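PDB 3NOL: glutamine cyclotransferase from Zymomonas mobilis, which catalyses the cyclisation of N-terminal glutamine to pyroglutamate with release of ammonia, as a glutaminyl cyclase built on a beta-propeller. Local coordinates for residues Pro172-Leu177 / Ala186-Thr191; Thr191-Arg196 / Thr205-Leu210; Phe44-Phe49 / Val226-Ala231; Pro146-Leu151 / Ile162-His167. One frame throughout, in Å; residues are numbered along the deposited sequence.

Interaction 1 of 4, residues Pro172-Leu177 / Ala186-Thr191; sequences PELNEL and ANVWQT. With CA (calcium ion), chain B.
Glu-173 and Trp-189 meet twice, through the backbone and at the indole rim. Trp-189 N gives a nearly straight bond to Glu-173 O (2.8 Å, 170° at the hydrogen), while the carboxylate brings OE1 in the plane of the ring to 3.5 Å from Trp-189 CE3. The indole has CG anti to its own backbone N (chi1 -162°), and the amide of Asn-175 passes it obliquely: ND2 comes 3.4 Å from Trp-189 CD1, the two planes almost perpendicular. Two further backbone bonds, Asn-175 N to Asn-187 O and Asn-187 N to Glu-176 O, complete an antiparallel pairing of the innermost part of a propeller blade. Its register slips by one residue between the pairs Leu-174/Val-188 and Leu-177/Ala-186, a beta bulge. On the apolar face Leu-177 CD2 presses tightly on Ala-186 CB, at 3.4 Å. At Glu-176, where the chain turns a corner, OE1 and OE2 each bind the calcium ion at 2.5 Å, and Leu-177 adds its carbonyl O at 2.4 Å; Phe-48, Glu-178, Ile-230 and a water supply the other ligands. Further out, Asn-187 OD1 lies 3.4 Å from Glu-176 CB and accepts from Gly-229 N, and Asn-228 OD1 takes the N-H of Glu-176, tying the first-shell glutamate to strand 227-233. A type II turn from Val-188 to Thr-191 carries Trp-189; Val-188 O accepts from both N and OG1 of Thr-191.

Interaction 2 of 4, residues Thr191-Arg196 / Thr205-Leu210; sequences TNKIVR and TGIIDL
Ile-194 and Ile-208 face each other as a hydrogen-bonded pair in the antiparallel hairpin of strands 193-197 and 204-209, the outer part of a propeller blade. Two short backbone bonds join them, Ile-208 N to Ile-194 O being 2.7 Å. Both isoleucines hold CG1 anti to the carbonyl carbon (chi1 -67° and -60°). With chi2 also near anti, this sends the CD1 of Ile-208 across to Ile-194 CG2, at 3.9 Å, and carries the CD1 of Ile-194 toward Leu-210, whose CD1 it meets at 3.8 Å. On the same face the aliphatic part of Arg-196 runs across Ile-208 at about a right angle, CG against CD1, before bending at its third torsion; its guanidinium forms a salt bridge with Glu-183 and a cation-pi contact with Tyr-29. The other face carries Val-195 beside Ile-207 and an extended Lys-193, whose CG lies 4.0 Å from Ile-207 CG2. Lys-193 CE passes the carboxylate of Asp-209, but the charged ends do not meet; Asp-209 turns to Arg-257 and Asn-211. At the far end a classic bulge sets Thr-205 and Gly-206 both opposite Arg-196: Arg-196 N bonds to Gly-206 O, and Arg-196 O receives Thr-205 N at 2.8 Å.

Interaction 3 of 4, residues Phe44-Phe49 / Val226-Ala231; sequences FTEGFF and VLNGIA. With CA (calcium ion), chain B.
The Phe-48 ring meets strand 227-231 along one side, with the backbone N of Ile-230 in its plane at the edge, 3.7 Å from CD2. Farther along, CE2 lies 3.6 Å from the methyl of Ala-231, which also touches Phe-49 CA. The phenyl group is swung there because CG stands anti to the backbone N (chi1 -176°). The other flat group is the amide of Asn-228. Its ND2 bonds to Thr-45 O at 2.9 Å; that oxygen lies in the amide plane, whereas the nitrogen stands above the carbonyl plane of Thr-45. The same ND2 also donates to a water that in turn bonds to Glu-46 O, and the two acceptors together fix the rotation of the amide. Gly-229 lies near Thr-45 CG2 and beside Phe-48, its CA 4.0 Å from Phe-48 CB, with a positive phi (124°). Phe-48 O and Ile-230 O approach to 3.1 Å because both bind the calcium ion, at 2.3 and 2.4 Å; the other protein ligands come from residues 176-178. The two strands run nearly parallel, 18° apart, but no backbone-to-backbone hydrogen bond joins them: they are the inner strands of two propeller blades facing the central axis. Strand 54-61 flanks 44-51 and strand 238-243 flanks 227-233, with the Phe-48 side chain touching Phe-240 and Thr-242.

Interaction 4 of 4, residues Pro146-Leu151 / Ile162-His167; sequences PVLRFL and ITVTAH
Ile-162 holds CG1 between its backbone N and carbonyl carbon (chi1 68°), which brings its long branch back over the neighbouring strand: CG1 lies 4.0 Å from Leu-148 CB, and CD1 reaches 3.8 Å from Phe-150 CE2, at the edge of that ring. Phe-150, with CG anti to the carbonyl carbon (chi1 -68°), turns its ring toward this branch; Arg-160 makes a cation-pi contact with it. The pairing belongs to an antiparallel hairpin, strands 147-151 and 158-166, within a blade of the propeller. Leu-148 and Ile-162 form its hydrogen-bonded pair, N to O in both directions, and the bond from Ile-162 N is the straighter (168° at the hydrogen). Val-147 and Thr-163 come next as a non-hydrogen-bonded pair on the opposite face, with Val-147 CG2 beside Thr-163 OG1, while Val-147 CG1 leans on Ile-162 O at 3.6 Å. Pro-146 O closes the pairing by accepting from Val-164 N at 2.7 Å, and Pro-146 CB touches the methyl of Thr-163. Leu-148 and Val-164 pack on the face turned to the next blade, where both touch Leu-174 of strand 174-175. Here Val-164 CG2 lies 3.4 Å from Pro-146 O and 3.7 Å from Leu-148 CD1.

Along the chain interaction 4 comes first, then interaction 1 and interaction 2, all nested within the loop of about 180 residues that interaction 3 closes. Interactions 1 and 2 have centres about 9 Å apart, share Thr-191 and are joined in one sheet by neighbouring strands 183-188 and 193-197. Interactions 1 and 3, about 10 Å apart between centres, meet at the calcium ion near the propeller's middle, so that one metal ties three parts of the chain. Interaction 4 lies in the preceding blade and packs on interaction 1 through Leu-174; its centre is about 19 Å from that of interaction 3. The centres of interactions 2 and 4 lie about 14 and 16 Å from the chain's centre.

Interaction 1 of 4, residues Pro172-Leu177 / Ala186-Thr191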
loop_
_atom_site.group_PDB
_atom_site.type_symbol
_atom_site.label_atom_id
_atom_site.label_comp_id
_atom_site.label_asym_id
_atom_site.label_seq_id
_atom_site.Cartn_x
_atom_site.Cartn_y
_atom_site.Cartn_z
ATOM N N PRO A 172 11.143 -4.653 11.328
ATOM C CA PRO A 172 10.764 -5.522 10.219
ATOM C C PRO A 172 9.247 -5.522 9.950
ATOM O O PRO A 172 8.462 -4.855 10.669
ATOM C CB PRO A 172 11.201 -6.895 10.721
ATOM C CG PRO A 172 10.851 -6.825 12.203
ATOM C CD PRO A 172 11.284 -5.416 12.593
ATOM N N GLU A 173 8.857 -6.297 8.930
ATOM C CA GLU A 173 7.468 -6.551 8.544
ATOM C C GLU A 173 6.807 -5.358 7.839
ATOM O O GLU A 173 5.580 -5.272 7.782
ATOM C CB GLU A 173 6.599 -7.057 9.710
ATOM C CG GLU A 173 7.240 -8.216 10.492
ATOM C CD GLU A 173 7.635 -9.377 9.584
ATOM O OE1 GLU A 173 6.876 -9.702 8.657
ATOM O OE2 GLU A 173 8.720 -9.965 9.801
ATOM N N LEU A 174 7.626 -4.462 7.294
ATOM C CA LEU A 174 7.091 -3.356 6.475
ATOM C C LEU A 174 6.337 -3.894 5.248
ATOM O O LEU A 174 6.876 -4.693 4.474
ATOM C CB LEU A 174 8.227 -2.426 6.027
ATOM C CG LEU A 174 9.130 -1.890 7.160
ATOM C CD1 LEU A 174 10.202 -0.980 6.500
ATOM C CD2 LEU A 174 8.324 -1.169 8.258
ATOM N N ASN A 175 5.093 -3.445 5.074
ATOM C CA ASN A 175 4.225 -4.005 4.034
ATOM C C ASN A 175 3.716 -2.885 3.102
ATOM O O ASN A 175 4.554 -2.169 2.544
ATOM C CB ASN A 175 3.076 -4.790 4.681
ATOM C CG ASN A 175 2.535 -5.900 3.773
ATOM O OD1 ASN A 175 2.846 -5.962 2.567
ATOM N ND2 ASN A 175 1.712 -6.779 4.350
ATOM N N GLU A 176 2.387 -2.706 2.944
ATOM C CA GLU A 176 1.882 -1.671 1.996
ATOM C C GLU A 176 2.462 -0.285 2.329
ATOM O O GLU A 176 2.597 0.078 3.505
ATOM C CB GLU A 176 0.337 -1.652 1.909
ATOM C CG GLU A 176 -0.205 -1.566 0.495
ATOM C CD GLU A 176 -0.238 -0.129 -0.074
ATOM O OE1 GLU A 176 -0.602 0.815 0.672
ATOM O OE2 GLU A 176 0.046 0.031 -1.291
ATOM N N LEU A 177 2.834 0.456 1.285
ATOM C CA LEU A 177 3.493 1.759 1.456
ATOM C C LEU A 177 2.664 2.857 0.825
ATOM O O LEU A 177 1.900 2.595 -0.120
ATOM C CB LEU A 177 4.851 1.776 0.756
ATOM C CG LEU A 177 5.911 0.757 1.179
ATOM C CD1 LEU A 177 7.214 1.046 0.423
ATOM C CD2 LEU A 177 6.093 0.850 2.696
ATOM N N ALA A 186 4.097 3.366 6.164
ATOM C CA ALA A 186 4.131 1.918 5.911
ATOM C C ALA A 186 3.258 1.158 6.880
ATOM O O ALA A 186 3.319 1.410 8.090
ATOM C CB ALA A 186 5.555 1.383 6.024
ATOM N N ASN A 187 2.442 0.235 6.373
ATOM C CA ASN A 187 1.846 -0.747 7.273
ATOM C C ASN A 187 2.970 -1.590 7.874
ATOM O O ASN A 187 3.964 -1.873 7.204
ATOM C CB ASN A 187 0.862 -1.665 6.540
ATOM C CG ASN A 187 -0.412 -0.950 6.136
ATOM O OD1 ASN A 187 -0.579 -0.593 4.976
ATOM N ND2 ASN A 187 -1.316 -0.740 7.093
ATOM N N VAL A 188 2.793 -1.974 9.138
ATOM C CA VAL A 188 3.644 -2.955 9.770
ATOM C C VAL A 188 2.778 -4.206 9.962
ATOM O O VAL A 188 1.816 -4.218 10.750
ATOM C CB VAL A 188 4.195 -2.457 11.110
ATOM C CG1 VAL A 188 5.116 -3.532 11.716
ATOM C CG2 VAL A 188 4.890 -1.083 10.935
ATOM N N TRP A 189 3.112 -5.222 9.172
ATOM C CA TRP A 189 2.318 -6.434 9.072
ATOM C C TRP A 189 2.129 -7.054 10.439
ATOM O O TRP A 189 3.071 -7.111 11.244
ATOM C CB TRP A 189 2.990 -7.432 8.128
ATOM C CG TRP A 189 2.100 -8.529 7.596
ATOM C CD1 TRP A 189 0.795 -8.413 7.143
ATOM C CD2 TRP A 189 2.466 -9.901 7.408
ATOM N NE1 TRP A 189 0.337 -9.642 6.717
ATOM C CE2 TRP A 189 1.350 -10.563 6.835
ATOM C CE3 TRP A 189 3.644 -10.631 7.638
ATOM C CZ2 TRP A 189 1.369 -11.944 6.528
ATOM C CZ3 TRP A 189 3.663 -12.003 7.335
ATOM C CH2 TRP A 189 2.537 -12.640 6.790
ATOM N N GLN A 190 0.890 -7.470 10.700
ATOM C CA GLN A 190 0.502 -8.108 11.976
ATOM C C GLN A 190 0.196 -7.081 13.071
ATOM O O GLN A 190 -0.096 -7.455 14.213
ATOM C CB GLN A 190 1.562 -9.097 12.502
ATOM C CG GLN A 190 1.865 -10.272 11.592
ATOM C CD GLN A 190 0.604 -10.970 11.126
ATOM O OE1 GLN A 190 -0.168 -11.506 11.932
ATOM N NE2 GLN A 190 0.384 -10.967 9.813
ATOM N N THR A 191 0.290 -5.796 12.742
ATOM C CA THR A 191 -0.118 -4.750 13.685
ATOM C C THR A 191 -1.220 -3.879 13.097
ATOM O O THR A 191 -1.489 -3.930 11.888
ATOM C CB THR A 191 1.069 -3.836 14.106
ATOM O OG1 THR A 191 1.242 -2.783 13.142
ATOM C CG2 THR A 191 2.377 -4.640 14.293
HETATM CA CA CA B . -0.248 2.542 -1.146
HETATM O O HOH W 1 0.922 2.455 -3.233
#

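Interaction 2 of 4, residues Thr191-Arg196 / Thr205-Leu210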
loop_
_atom_site.group_PDB
_atom_site.type_symbol
_atom_site.label_atom_id
_atom_site.label_comp_id
_atom_site.label_asym_id
_atom_site.label_seq_id
_atom_site.Cartn_x
_atom_site.Cartn_y
_atom_site.Cartn_z
ATOM N N THR A 191 0.290 -5.796 12.742
ATOM C CA THR A 191 -0.118 -4.750 13.685
ATOM C C THR A 191 -1.220 -3.879 13.097
ATOM O O THR A 191 -1.489 -3.930 11.888
ATOM C CB THR A 191 1.069 -3.836 14.106
ATOM O OG1 THR A 191 1.242 -2.783 13.142
ATOM C CG2 THR A 191 2.377 -4.640 14.293
ATOM N N ASN A 192 -1.838 -3.080 13.968
ATOM C CA ASN A 192 -2.805 -2.051 13.587
ATOM C C ASN A 192 -2.178 -0.666 13.529
ATOM O O ASN A 192 -2.847 0.359 13.746
ATOM C CB ASN A 192 -3.990 -2.081 14.554
ATOM C CG ASN A 192 -4.799 -3.319 14.382
ATOM O OD1 ASN A 192 -5.232 -3.633 13.276
ATOM N ND2 ASN A 192 -4.974 -4.065 15.461
ATOM N N LYS A 193 -0.883 -0.642 13.243
ATOM C CA LYS A 193 -0.152 0.617 13.253
ATOM C C LYS A 193 0.463 0.921 11.920
ATOM O O LYS A 193 0.832 0.021 11.190
ATOM C CB LYS A 193 0.898 0.619 14.347
ATOM C CG LYS A 193 0.228 0.812 15.694
ATOM C CD LYS A 193 1.087 0.354 16.785
ATOM C CE LYS A 193 0.300 0.344 18.074
ATOM N NZ LYS A 193 1.215 -0.199 19.093
ATOM N N ILE A 194 0.572 2.214 11.630
ATOM C CA ILE A 194 1.230 2.671 10.428
ATOM C C ILE A 194 2.358 3.570 10.861
ATOM O O ILE A 194 2.145 4.495 11.648
ATOM C CB ILE A 194 0.240 3.428 9.499
ATOM C CG1 ILE A 194 -0.818 2.454 8.943
ATOM C CG2 ILE A 194 1.009 4.200 8.406
ATOM C CD1 ILE A 194 -1.992 3.167 8.291
ATOM N N VAL A 195 3.565 3.268 10.409
ATOM C CA VAL A 195 4.715 4.113 10.762
ATOM C C VAL A 195 4.966 5.165 9.700
ATOM O O VAL A 195 4.752 4.944 8.508
ATOM C CB VAL A 195 6.002 3.317 11.062
ATOM C CG1 VAL A 195 5.813 2.450 12.335
ATOM C CG2 VAL A 195 6.443 2.489 9.860
ATOM N N ARG A 196 5.401 6.322 10.177
ATOM C CA ARG A 196 5.782 7.437 9.323
ATOM C C ARG A 196 7.313 7.466 9.338
ATOM O O ARG A 196 7.913 7.588 10.404
ATOM C CB ARG A 196 5.199 8.748 9.882
ATOM C CG ARG A 196 3.680 8.707 10.058
ATOM C CD ARG A 196 3.140 9.922 10.809
ATOM N NE ARG A 196 3.244 11.121 9.986
ATOM C CZ ARG A 196 2.468 12.197 10.114
ATOM N NH1 ARG A 196 2.643 13.221 9.290
ATOM N NH2 ARG A 196 1.495 12.234 11.025
ATOM N N THR A 205 9.493 8.519 12.530
ATOM C CA THR A 205 9.266 9.801 13.187
ATOM C C THR A 205 7.857 9.954 13.750
ATOM O O THR A 205 7.551 10.978 14.365
ATOM C CB THR A 205 9.565 10.956 12.231
ATOM O OG1 THR A 205 8.721 10.830 11.088
ATOM C CG2 THR A 205 11.053 10.912 11.801
ATOM N N GLY A 206 7.002 8.961 13.520
ATOM C CA GLY A 206 5.657 8.974 14.065
ATOM C C GLY A 206 4.973 7.640 13.859
ATOM O O GLY A 206 5.345 6.858 12.951
ATOM N N ILE A 207 3.981 7.390 14.702
ATOM C CA ILE A 207 3.251 6.150 14.646
ATOM C C ILE A 207 1.769 6.467 14.696
ATOM O O ILE A 207 1.282 7.115 15.637
ATOM C CB ILE A 207 3.631 5.168 15.806
ATOM C CG1 ILE A 207 5.137 4.832 15.775
ATOM C CG2 ILE A 207 2.774 3.893 15.706
ATOM C CD1 ILE A 207 5.718 4.390 17.147
ATOM N N ILE A 208 1.067 5.997 13.669
ATOM C CA ILE A 208 -0.390 6.092 13.605
ATOM C C ILE A 208 -1.014 4.838 14.198
ATOM O O ILE A 208 -0.781 3.731 13.720
ATOM C CB ILE A 208 -0.851 6.291 12.153
ATOM C CG1 ILE A 208 -0.249 7.596 11.593
ATOM C CG2 ILE A 208 -2.385 6.244 12.061
ATOM C CD1 ILE A 208 -0.100 7.576 10.060
ATOM N N ASP A 209 -1.805 5.019 15.247
ATOM C CA ASP A 209 -2.408 3.897 15.966
ATOM C C ASP A 209 -3.860 3.714 15.506
ATOM O O ASP A 209 -4.738 4.508 15.871
ATOM C CB ASP A 209 -2.354 4.172 17.480
ATOM C CG ASP A 209 -2.865 3.005 18.319
ATOM O OD1 ASP A 209 -3.316 1.984 17.758
ATOM O OD2 ASP A 209 -2.812 3.115 19.578
ATOM N N LEU A 210 -4.102 2.690 14.687
ATOM C CA LEU A 210 -5.460 2.353 14.233
ATOM C C LEU A 210 -6.156 1.234 15.031
ATOM O O LEU A 210 -7.169 0.717 14.597
ATOM C CB LEU A 210 -5.483 2.025 12.722
ATOM C CG LEU A 210 -4.974 3.163 11.819
ATOM C CD1 LEU A 210 -5.114 2.801 10.337
ATOM C CD2 LEU A 210 -5.650 4.507 12.122
#

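Interaction 3 of 4, residues Phe44-Phe49 / Val226-Ala231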
loop_
_atom_site.group_PDB
_atom_site.type_symbol
_atom_site.label_atom_id
_atom_site.label_comp_id
_atom_site.label_asym_id
_atom_site.label_seq_id
_atom_site.Cartn_x
_atom_site.Cartn_y
_atom_site.Cartn_z
ATOM N N PHE A 44 -8.336 -9.616 -0.480
ATOM C CA PHE A 44 -7.069 -9.609 0.278
ATOM C C PHE A 44 -6.140 -8.516 -0.251
ATOM O O PHE A 44 -5.295 -8.763 -1.128
ATOM C CB PHE A 44 -6.341 -10.958 0.182
ATOM C CG PHE A 44 -7.041 -12.094 0.887
ATOM C CD1 PHE A 44 -7.918 -12.931 0.183
ATOM C CD2 PHE A 44 -6.788 -12.348 2.246
ATOM C CE1 PHE A 44 -8.538 -14.028 0.833
ATOM C CE2 PHE A 44 -7.428 -13.419 2.912
ATOM C CZ PHE A 44 -8.293 -14.259 2.203
ATOM N N THR A 45 -6.309 -7.308 0.259
ATOM C CA THR A 45 -5.558 -6.159 -0.242
ATOM C C THR A 45 -4.042 -6.330 -0.107
ATOM O O THR A 45 -3.543 -6.545 1.017
ATOM C CB THR A 45 -5.996 -4.888 0.536
ATOM O OG1 THR A 45 -7.417 -4.739 0.414
ATOM C CG2 THR A 45 -5.299 -3.664 -0.017
ATOM N N GLU A 46 -3.313 -6.242 -1.235
ATOM C CA GLU A 46 -1.833 -6.324 -1.236
ATOM C C GLU A 46 -1.112 -5.080 -1.819
ATOM O O GLU A 46 0.127 -4.955 -1.756
ATOM C CB GLU A 46 -1.356 -7.558 -2.002
ATOM C CG GLU A 46 -1.913 -8.910 -1.518
ATOM C CD GLU A 46 -1.431 -9.295 -0.119
ATOM O OE1 GLU A 46 -0.647 -8.542 0.498
ATOM O OE2 GLU A 46 -1.821 -10.387 0.371
ATOM N N GLY A 47 -1.900 -4.189 -2.407
ATOM C CA GLY A 47 -1.388 -2.964 -3.023
ATOM C C GLY A 47 -2.581 -2.045 -3.189
ATOM O O GLY A 47 -3.699 -2.511 -3.455
ATOM N N PHE A 48 -2.373 -0.757 -2.956
ATOM C CA PHE A 48 -3.510 0.170 -2.885
ATOM C C PHE A 48 -3.019 1.587 -3.077
ATOM O O PHE A 48 -2.139 2.046 -2.368
ATOM C CB PHE A 48 -4.193 0.008 -1.497
ATOM C CG PHE A 48 -5.427 0.825 -1.298
ATOM C CD1 PHE A 48 -6.534 0.676 -2.154
ATOM C CD2 PHE A 48 -5.554 1.644 -0.176
ATOM C CE1 PHE A 48 -7.728 1.411 -1.932
ATOM C CE2 PHE A 48 -6.744 2.376 0.052
ATOM C CZ PHE A 48 -7.822 2.263 -0.823
ATOM N N PHE A 49 -3.562 2.279 -4.068
ATOM C CA PHE A 49 -3.235 3.696 -4.217
ATOM C C PHE A 49 -4.414 4.449 -4.826
ATOM O O PHE A 49 -5.348 3.832 -5.343
ATOM C CB PHE A 49 -1.908 3.900 -5.000
ATOM C CG PHE A 49 -1.966 3.470 -6.445
ATOM C CD1 PHE A 49 -1.467 2.225 -6.834
ATOM C CD2 PHE A 49 -2.500 4.305 -7.416
ATOM C CE1 PHE A 49 -1.491 1.829 -8.153
ATOM C CE2 PHE A 49 -2.535 3.907 -8.767
ATOM C CZ PHE A 49 -2.032 2.657 -9.135
ATOM N N VAL A 226 -5.766 -8.751 8.115
ATOM C CA VAL A 226 -5.041 -7.652 8.776
ATOM C C VAL A 226 -5.154 -6.294 8.099
ATOM O O VAL A 226 -5.408 -6.196 6.898
ATOM C CB VAL A 226 -3.514 -7.973 8.976
ATOM C CG1 VAL A 226 -3.332 -9.209 9.819
ATOM C CG2 VAL A 226 -2.808 -8.129 7.662
ATOM N N LEU A 227 -4.952 -5.251 8.901
ATOM C CA LEU A 227 -4.768 -3.896 8.379
ATOM C C LEU A 227 -3.663 -3.907 7.307
ATOM O O LEU A 227 -2.589 -4.432 7.527
ATOM C CB LEU A 227 -4.382 -2.939 9.524
ATOM C CG LEU A 227 -4.164 -1.481 9.112
ATOM C CD1 LEU A 227 -5.534 -0.823 8.813
ATOM C CD2 LEU A 227 -3.432 -0.692 10.179
ATOM N N ASN A 228 -3.944 -3.323 6.141
ATOM C CA ASN A 228 -2.968 -3.291 5.040
ATOM C C ASN A 228 -3.559 -2.535 3.876
ATOM O O ASN A 228 -4.604 -2.937 3.330
ATOM C CB ASN A 228 -2.540 -4.697 4.545
ATOM C CG ASN A 228 -1.284 -4.632 3.662
ATOM O OD1 ASN A 228 -0.213 -4.140 4.103
ATOM N ND2 ASN A 228 -1.412 -5.082 2.395
ATOM N N GLY A 229 -2.905 -1.429 3.517
ATOM C CA GLY A 229 -3.335 -0.629 2.386
ATOM C C GLY A 229 -3.568 0.797 2.826
ATOM O O GLY A 229 -4.416 1.071 3.698
ATOM N N ILE A 230 -2.781 1.686 2.218
ATOM C CA ILE A 230 -2.772 3.111 2.503
ATOM C C ILE A 230 -2.768 3.826 1.178
ATOM O O ILE A 230 -1.895 3.526 0.360
ATOM C CB ILE A 230 -1.478 3.544 3.198
ATOM C CG1 ILE A 230 -1.167 2.663 4.418
ATOM C CG2 ILE A 230 -1.587 5.032 3.586
ATOM C CD1 ILE A 230 0.234 2.873 4.991
ATOM N N ALA A 231 -3.687 4.780 0.987
ATOM C CA ALA A 231 -3.690 5.603 -0.248
ATOM C C ALA A 231 -3.832 7.069 0.111
ATOM O O ALA A 231 -4.379 7.395 1.169
ATOM C CB ALA A 231 -4.816 5.189 -1.168
HETATM CA CA CA B . -0.248 2.542 -1.146
HETATM O O HOH W 2 1.124 -4.643 0.785
HETATM O O HOH W 1 0.922 2.455 -3.233
#

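Interaction 4 of 4, residues Pro146-Leu151 / Ile162-His167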
loop_
_atom_site.group_PDB
_atom_site.type_symbol
_atom_site.label_atom_id
_atom_site.label_comp_id
_atom_site.label_asym_id
_atom_site.label_seq_id
_atom_site.Cartn_x
_atom_site.Cartn_y
_atom_site.Cartn_z
ATOM N N PRO A 146 13.272 -4.894 7.372
ATOM C CA PRO A 146 13.479 -3.448 7.640
ATOM C C PRO A 146 13.982 -2.621 6.450
ATOM O O PRO A 146 14.087 -1.390 6.550
ATOM C CB PRO A 146 14.555 -3.438 8.745
ATOM C CG PRO A 146 14.463 -4.783 9.373
ATOM C CD PRO A 146 14.199 -5.712 8.178
ATOM N N VAL A 147 14.311 -3.294 5.357
ATOM C CA VAL A 147 15.046 -2.634 4.264
ATOM C C VAL A 147 14.070 -2.109 3.205
ATOM O O VAL A 147 13.233 -2.883 2.691
ATOM C CB VAL A 147 16.054 -3.581 3.616
ATOM C CG1 VAL A 147 16.773 -2.866 2.445
ATOM C CG2 VAL A 147 17.071 -4.089 4.638
ATOM N N LEU A 148 14.177 -0.814 2.898
ATOM C CA LEU A 148 13.456 -0.207 1.764
ATOM C C LEU A 148 14.430 0.080 0.613
ATOM O O LEU A 148 15.573 0.497 0.842
ATOM C CB LEU A 148 12.781 1.111 2.175
ATOM C CG LEU A 148 11.675 1.074 3.240
ATOM C CD1 LEU A 148 11.176 2.505 3.555
ATOM C CD2 LEU A 148 10.520 0.189 2.729
ATOM N N ARG A 149 13.963 -0.118 -0.614
ATOM C CA ARG A 149 14.774 0.126 -1.804
ATOM C C ARG A 149 14.122 1.177 -2.665
ATOM O O ARG A 149 12.899 1.111 -2.924
ATOM C CB ARG A 149 14.922 -1.156 -2.614
ATOM C CG ARG A 149 15.859 -2.146 -1.989
ATOM C CD ARG A 149 15.741 -3.477 -2.724
ATOM N NE ARG A 149 14.735 -4.367 -2.140
ATOM C CZ ARG A 149 14.335 -5.519 -2.687
ATOM N NH1 ARG A 149 13.452 -6.277 -2.053
ATOM N NH2 ARG A 149 14.825 -5.916 -3.864
ATOM N N PHE A 150 14.939 2.137 -3.091
ATOM C CA PHE A 150 14.516 3.191 -4.010
ATOM C C PHE A 150 14.968 2.769 -5.391
ATOM O O PHE A 150 16.185 2.651 -5.624
ATOM C CB PHE A 150 15.170 4.526 -3.649
ATOM C CG PHE A 150 14.706 5.108 -2.345
ATOM C CD1 PHE A 150 13.878 6.242 -2.333
ATOM C CD2 PHE A 150 15.106 4.547 -1.127
ATOM C CE1 PHE A 150 13.452 6.806 -1.119
ATOM C CE2 PHE A 150 14.673 5.087 0.089
ATOM C CZ PHE A 150 13.853 6.222 0.103
ATOM N N LEU A 151 14.005 2.567 -6.291
ATOM C CA LEU A 151 14.294 2.129 -7.654
ATOM C C LEU A 151 14.367 3.287 -8.635
ATOM O O LEU A 151 13.514 4.183 -8.605
ATOM C CB LEU A 151 13.250 1.120 -8.148
ATOM C CG LEU A 151 12.886 -0.101 -7.272
ATOM C CD1 LEU A 151 11.891 -1.027 -7.992
ATOM C CD2 LEU A 151 14.097 -0.894 -6.794
ATOM N N ILE A 162 17.890 1.748 2.209
ATOM C CA ILE A 162 17.924 2.222 3.600
ATOM C C ILE A 162 17.324 1.177 4.538
ATOM O O ILE A 162 16.509 0.360 4.117
ATOM C CB ILE A 162 17.212 3.596 3.786
ATOM C CG1 ILE A 162 15.694 3.474 3.563
ATOM C CG2 ILE A 162 17.884 4.668 2.887
ATOM C CD1 ILE A 162 14.879 4.773 3.832
ATOM N N THR A 163 17.744 1.226 5.802
ATOM C CA THR A 163 17.266 0.306 6.817
ATOM C C THR A 163 16.407 1.106 7.783
ATOM O O THR A 163 16.853 2.130 8.341
ATOM C CB THR A 163 18.437 -0.401 7.546
ATOM O OG1 THR A 163 19.223 -1.138 6.586
ATOM C CG2 THR A 163 17.925 -1.378 8.599
ATOM N N VAL A 164 15.182 0.639 7.976
ATOM C CA VAL A 164 14.222 1.370 8.805
ATOM C C VAL A 164 14.384 1.004 10.271
ATOM O O VAL A 164 14.502 -0.180 10.612
ATOM C CB VAL A 164 12.753 1.185 8.320
ATOM C CG1 VAL A 164 11.788 1.915 9.243
ATOM C CG2 VAL A 164 12.612 1.681 6.861
ATOM N N THR A 165 14.380 2.033 11.119
ATOM C CA THR A 165 14.567 1.838 12.561
ATOM C C THR A 165 13.525 2.608 13.366
ATOM O O THR A 165 13.094 3.695 12.960
ATOM C CB THR A 165 15.995 2.219 13.046
ATOM O OG1 THR A 165 16.230 3.623 12.846
ATOM C CG2 THR A 165 17.093 1.364 12.331
ATOM N N ALA A 166 13.108 2.019 14.483
ATOM C CA ALA A 166 12.255 2.712 15.451
ATOM C C ALA A 166 12.949 2.569 16.795
ATOM O O ALA A 166 13.318 1.443 17.182
ATOM C CB ALA A 166 10.848 2.099 15.481
ATOM N N HIS A 167 13.142 3.699 17.480
ATOM C CA HIS A 167 13.873 3.748 18.759
ATOM C C HIS A 167 15.307 3.225 18.590
ATOM O O HIS A 167 15.862 2.641 19.514
ATOM C CB HIS A 167 13.160 2.952 19.861
ATOM C CG HIS A 167 11.709 3.276 20.015
ATOM N ND1 HIS A 167 11.264 4.424 20.638
ATOM C CD2 HIS A 167 10.598 2.594 19.642
ATOM C CE1 HIS A 167 9.942 4.436 20.641
ATOM N NE2 HIS A 167 9.513 3.339 20.044
#